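Local coordinates for interleukin-20 receptor subunit beta (Homo sapiens, PDB 6DF3), which pairs with IL20RA to form a receptor for IL19, IL20 and IL24, and with IL22RA1 to form one for IL20 and IL24, at residues Thr160-Glu172 / Ile178-Val190. The protein carries 1 engineered substitution. Numbering follows the deposited sequence.
Sequences TMEPGAAYCVKAE and IGRYSAFSQTECV. Unlike the reference sequence in segment 160-172: E172 (reference Gln).
The F184 ring is sandwiched between K170 and E172, two side chains of the facing strand. These residues belong to the last beta hairpin, strands 167-175 and 180-189, of the second fibronectin type-III domain, where 180-189 is an outermost strand of the antiparallel sheet within the chain. Over one face runs the lysine, with CE in a CH-pi contact; its NZ stands 3.9 Å from the F184 ring centroid, 11° off the normal, a cation-pi contact. Against the opposite face lies E172, a glutamate where the reference sequence has glutamine: its CB makes a CH-pi contact, and its carboxylate stacks with planes 19° apart, offset so that CD is 3.6 Å from F184 CZ. K170 CG stands between the backbone N and the carbonyl carbon, and the extended chain beyond it carries CE and NZ over the ring face. With an alanine at F184, both faces of the ring would be lost, and the K170 ammonium would probably be left without its aromatic partner and the E172 carboxylate without the surface it stacks on.

Ladder bonds tie V169 to E188 in both directions, V169 N to E188 O at 2.8 Å and E188 N to V169 O at 2.9 Å, and V190 N bonds Y167 O. Around S185 the regular pairing is interrupted: S185 N still bonds A171 O at 2.9 Å, but A171 N turns to the hydroxyl, S185 OG, at 3.2 Å. V169 and A171 point to the other side of the sheet, where they touch I111 and M109 of strand 109-114.

Near the chain's end, C168 and C189 form a non-hydrogen-bonded pair with CA atoms 4.2 Å apart, bridged by a disulfide whose SG-SG bond has a chi3 of 110°, while T187 CG2 rests 3.7 Å from C168 CB.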
loop_
_atom_site.group_PDB
_atom_site.type_symbol
_atom_site.label_atom_id
_atom_site.label_comp_id
_atom_site.label_asym_id
_atom_site.label_seq_id
_atom_site.Cartn_x
_atom_site.Cartn_y
_atom_site.Cartn_z
ATOM N N THR C 160 17.913 -21.203 -18.539
ATOM C CA THR C 160 18.234 -21.859 -19.805
ATOM C C THR C 160 19.029 -23.100 -19.447
ATOM O O THR C 160 19.966 -23.039 -18.655
ATOM C CB THR C 160 19.040 -20.965 -20.786
ATOM O OG1 THR C 160 18.162 -19.957 -21.297
ATOM C CG2 THR C 160 19.616 -21.786 -21.967
ATOM N N MET C 161 18.673 -24.213 -20.075
ATOM C CA MET C 161 19.143 -25.513 -19.653
ATOM C C MET C 161 20.353 -25.880 -20.456
ATOM O O MET C 161 20.557 -25.325 -21.522
ATOM C CB MET C 161 18.038 -26.538 -19.863
ATOM C CG MET C 161 16.775 -26.202 -19.065
ATOM S SD MET C 161 15.553 -27.529 -19.019
ATOM C CE MET C 161 15.188 -27.682 -20.779
ATOM N N GLU C 162 21.158 -26.793 -19.919
ATOM C CA GLU C 162 22.289 -27.369 -20.651
ATOM C C GLU C 162 22.020 -28.842 -20.985
ATOM O O GLU C 162 21.307 -29.538 -20.232
ATOM C CB GLU C 162 23.581 -27.231 -19.837
ATOM C CG GLU C 162 23.987 -25.799 -19.540
ATOM C CD GLU C 162 24.191 -24.980 -20.803
ATOM O OE1 GLU C 162 25.019 -25.387 -21.659
ATOM O OE2 GLU C 162 23.505 -23.931 -20.928
ATOM N N PRO C 163 22.600 -29.331 -22.103
ATOM C CA PRO C 163 22.374 -30.735 -22.486
ATOM C C PRO C 163 22.837 -31.721 -21.400
ATOM O O PRO C 163 23.708 -31.352 -20.552
ATOM C CB PRO C 163 23.206 -30.902 -23.779
ATOM C CG PRO C 163 24.201 -29.789 -23.762
ATOM C CD PRO C 163 23.574 -28.659 -22.984
ATOM N N GLY C 164 22.204 -32.918 -21.382
ATOM C CA GLY C 164 22.674 -34.053 -20.573
ATOM C C GLY C 164 21.731 -34.579 -19.511
ATOM O O GLY C 164 21.339 -35.743 -19.557
ATOM N N ALA C 165 21.390 -33.721 -18.549
ATOM C CA ALA C 165 20.614 -34.102 -17.358
ATOM C C ALA C 165 19.268 -33.382 -17.292
ATOM O O ALA C 165 19.143 -32.238 -17.732
ATOM C CB ALA C 165 21.404 -33.791 -16.092
ATOM N N ALA C 166 18.268 -34.049 -16.720
ATOM C CA ALA C 166 16.946 -33.444 -16.484
ATOM C C ALA C 166 17.039 -32.331 -15.441
ATOM O O ALA C 166 17.909 -32.369 -14.559
ATOM C CB ALA C 166 15.953 -34.498 -16.029
ATOM N N TYR C 167 16.141 -31.346 -15.554
ATOM C CA TYR C 167 16.057 -30.230 -14.614
ATOM C C TYR C 167 14.742 -30.378 -13.873
ATOM O O TYR C 167 13.713 -30.654 -14.498
ATOM C CB TYR C 167 16.079 -28.888 -15.350
ATOM C CG TYR C 167 17.465 -28.344 -15.728
ATOM C CD1 TYR C 167 18.237 -28.951 -16.728
ATOM C CD2 TYR C 167 17.983 -27.194 -15.099
ATOM C CE1 TYR C 167 19.490 -28.443 -17.079
ATOM C CE2 TYR C 167 19.220 -26.666 -15.437
ATOM C CZ TYR C 167 19.977 -27.289 -16.428
ATOM O OH TYR C 167 21.203 -26.763 -16.755
ATOM N N CYS C 168 14.770 -30.201 -12.552
ATOM C CA CYS C 168 13.584 -30.440 -11.724
ATOM C C CYS C 168 13.156 -29.192 -10.974
ATOM O O CYS C 168 13.979 -28.345 -10.654
ATOM C CB CYS C 168 13.811 -31.615 -10.770
ATOM S SG CYS C 168 14.142 -33.168 -11.644
ATOM N N VAL C 169 11.862 -29.087 -10.704
ATOM C CA VAL C 169 11.260 -27.849 -10.149
ATOM C C VAL C 169 10.055 -28.091 -9.195
ATOM O O VAL C 169 9.202 -28.927 -9.476
ATOM C CB VAL C 169 10.792 -26.908 -11.298
ATOM C CG1 VAL C 169 11.971 -26.412 -12.127
ATOM C CG2 VAL C 169 9.808 -27.621 -12.233
ATOM N N LYS C 170 10.006 -27.342 -8.093
ATOM C CA LYS C 170 8.858 -27.319 -7.218
ATOM C C LYS C 170 8.658 -25.845 -6.765
ATOM O O LYS C 170 9.616 -25.050 -6.796
ATOM C CB LYS C 170 9.066 -28.222 -6.000
ATOM C CG LYS C 170 10.294 -27.835 -5.193
ATOM C CD LYS C 170 10.521 -28.683 -3.966
ATOM C CE LYS C 170 11.713 -28.168 -3.169
ATOM N NZ LYS C 170 11.902 -28.930 -1.905
ATOM N N ALA C 171 7.445 -25.534 -6.312
ATOM C CA ALA C 171 7.036 -24.168 -5.965
ATOM C C ALA C 171 6.184 -24.121 -4.695
ATOM O O ALA C 171 5.386 -25.017 -4.403
ATOM C CB ALA C 171 6.277 -23.528 -7.119
ATOM N N GLU C 172 6.323 -23.017 -3.992
ATOM C CA GLU C 172 5.831 -22.806 -2.651
ATOM C C GLU C 172 5.246 -21.388 -2.664
ATOM O O GLU C 172 5.613 -20.575 -3.513
ATOM C CB GLU C 172 7.097 -22.822 -1.797
ATOM C CG GLU C 172 6.964 -22.984 -0.316
ATOM C CD GLU C 172 8.250 -22.622 0.443
ATOM O OE1 GLU C 172 8.372 -23.044 1.617
ATOM O OE2 GLU C 172 9.138 -21.916 -0.086
ATOM N N ILE C 178 0.865 -12.753 7.252
ATOM C CA ILE C 178 0.807 -13.764 8.322
ATOM C C ILE C 178 2.145 -14.459 8.624
ATOM O O ILE C 178 2.259 -15.151 9.641
ATOM C CB ILE C 178 -0.330 -14.774 7.998
ATOM C CG1 ILE C 178 -0.002 -15.629 6.776
ATOM C CG2 ILE C 178 -1.622 -14.011 7.707
ATOM C CD1 ILE C 178 -1.159 -16.482 6.289
ATOM N N GLY C 179 3.154 -14.258 7.773
ATOM C CA GLY C 179 4.487 -14.737 8.053
ATOM C C GLY C 179 4.655 -16.214 7.743
ATOM O O GLY C 179 5.564 -16.854 8.261
ATOM N N ARG C 180 3.823 -16.736 6.843
ATOM C CA ARG C 180 3.709 -18.175 6.612
ATOM C C ARG C 180 3.956 -18.485 5.152
ATOM O O ARG C 180 3.618 -17.681 4.299
ATOM C CB ARG C 180 2.347 -18.722 7.068
ATOM C CG ARG C 180 2.206 -18.769 8.591
ATOM C CD ARG C 180 0.828 -19.317 9.020
ATOM N NE ARG C 180 0.516 -20.529 8.254
ATOM C CZ ARG C 180 -0.663 -20.901 7.744
ATOM N NH1 ARG C 180 -1.770 -20.169 7.869
ATOM N NH2 ARG C 180 -0.713 -22.036 7.068
ATOM N N TYR C 181 4.611 -19.638 4.932
ATOM C CA TYR C 181 4.778 -20.296 3.627
ATOM C C TYR C 181 3.910 -21.560 3.620
ATOM O O TYR C 181 3.720 -22.186 4.701
ATOM C CB TYR C 181 6.245 -20.767 3.413
ATOM C CG TYR C 181 7.312 -19.686 3.561
ATOM C CD1 TYR C 181 7.740 -19.259 4.847
ATOM C CD2 TYR C 181 7.878 -19.072 2.428
ATOM C CE1 TYR C 181 8.685 -18.235 5.007
ATOM C CE2 TYR C 181 8.851 -18.053 2.563
ATOM C CZ TYR C 181 9.257 -17.646 3.855
ATOM O OH TYR C 181 10.184 -16.637 4.015
ATOM N N SER C 182 3.415 -21.911 2.423
ATOM C CA SER C 182 2.860 -23.243 2.131
ATOM C C SER C 182 3.932 -24.364 2.017
ATOM O O SER C 182 5.136 -24.117 1.949
ATOM C CB SER C 182 2.044 -23.251 0.827
ATOM O OG SER C 182 2.842 -23.363 -0.345
ATOM N N ALA C 183 3.451 -25.602 1.979
ATOM C CA ALA C 183 4.256 -26.767 1.601
ATOM C C ALA C 183 4.682 -26.571 0.151
ATOM O O ALA C 183 4.022 -25.839 -0.588
ATOM C CB ALA C 183 3.428 -28.066 1.726
ATOM N N PHE C 184 5.754 -27.245 -0.263
ATOM C CA PHE C 184 6.117 -27.294 -1.685
ATOM C C PHE C 184 5.094 -28.103 -2.476
ATOM O O PHE C 184 4.456 -28.996 -1.935
ATOM C CB PHE C 184 7.529 -27.858 -1.879
ATOM C CG PHE C 184 8.600 -26.858 -1.569
ATOM C CD1 PHE C 184 9.050 -25.960 -2.566
ATOM C CD2 PHE C 184 9.121 -26.747 -0.283
ATOM C CE1 PHE C 184 10.026 -25.010 -2.289
ATOM C CE2 PHE C 184 10.107 -25.789 -0.004
ATOM C CZ PHE C 184 10.567 -24.928 -1.012
ATOM N N SER C 185 4.913 -27.766 -3.749
ATOM C CA SER C 185 4.113 -28.589 -4.659
ATOM C C SER C 185 4.905 -29.860 -5.033
ATOM O O SER C 185 6.104 -29.977 -4.703
ATOM C CB SER C 185 3.799 -27.824 -5.941
ATOM O OG SER C 185 5.012 -27.576 -6.666
ATOM N N GLN C 186 4.258 -30.766 -5.764
ATOM C CA GLN C 186 4.957 -31.925 -6.324
ATOM C C GLN C 186 6.125 -31.461 -7.226
ATOM O O GLN C 186 5.964 -30.527 -8.018
ATOM C CB GLN C 186 3.987 -32.787 -7.155
ATOM C CG GLN C 186 3.188 -33.816 -6.352
ATOM C CD GLN C 186 3.736 -35.243 -6.463
ATOM O OE1 GLN C 186 4.614 -35.536 -7.291
ATOM N NE2 GLN C 186 3.202 -36.139 -5.633
ATOM N N THR C 187 7.286 -32.110 -7.102
ATOM C CA THR C 187 8.394 -31.861 -8.017
ATOM C C THR C 187 8.012 -32.349 -9.405
ATOM O O THR C 187 7.459 -33.431 -9.568
ATOM C CB THR C 187 9.712 -32.526 -7.584
ATOM O OG1 THR C 187 10.133 -31.972 -6.345
ATOM C CG2 THR C 187 10.841 -32.277 -8.610
ATOM N N GLU C 188 8.276 -31.515 -10.401
ATOM C CA GLU C 188 8.183 -31.941 -11.785
ATOM C C GLU C 188 9.555 -31.860 -12.477
ATOM O O GLU C 188 10.399 -31.039 -12.135
ATOM C CB GLU C 188 7.126 -31.100 -12.480
ATOM C CG GLU C 188 6.762 -31.592 -13.882
ATOM C CD GLU C 188 5.337 -31.192 -14.263
ATOM O OE1 GLU C 188 4.749 -30.337 -13.578
ATOM O OE2 GLU C 188 4.808 -31.745 -15.255
ATOM N N CYS C 189 9.779 -32.744 -13.424
ATOM C CA CYS C 189 11.106 -32.854 -14.056
ATOM C C CYS C 189 10.944 -32.867 -15.553
ATOM O O CYS C 189 10.047 -33.519 -16.073
ATOM C CB CYS C 189 11.885 -34.115 -13.601
ATOM S SG CYS C 189 12.345 -34.155 -11.833
ATOM N N VAL C 190 11.785 -32.103 -16.237
ATOM C CA VAL C 190 11.942 -32.248 -17.686
ATOM C C VAL C 190 13.422 -32.350 -17.981
ATOM O O VAL C 190 13.787 -32.518 -19.119
ATOM C CB VAL C 190 11.259 -31.096 -18.488
ATOM C CG1 VAL C 190 9.846 -30.829 -17.971
ATOM C CG2 VAL C 190 12.072 -29.805 -18.450
#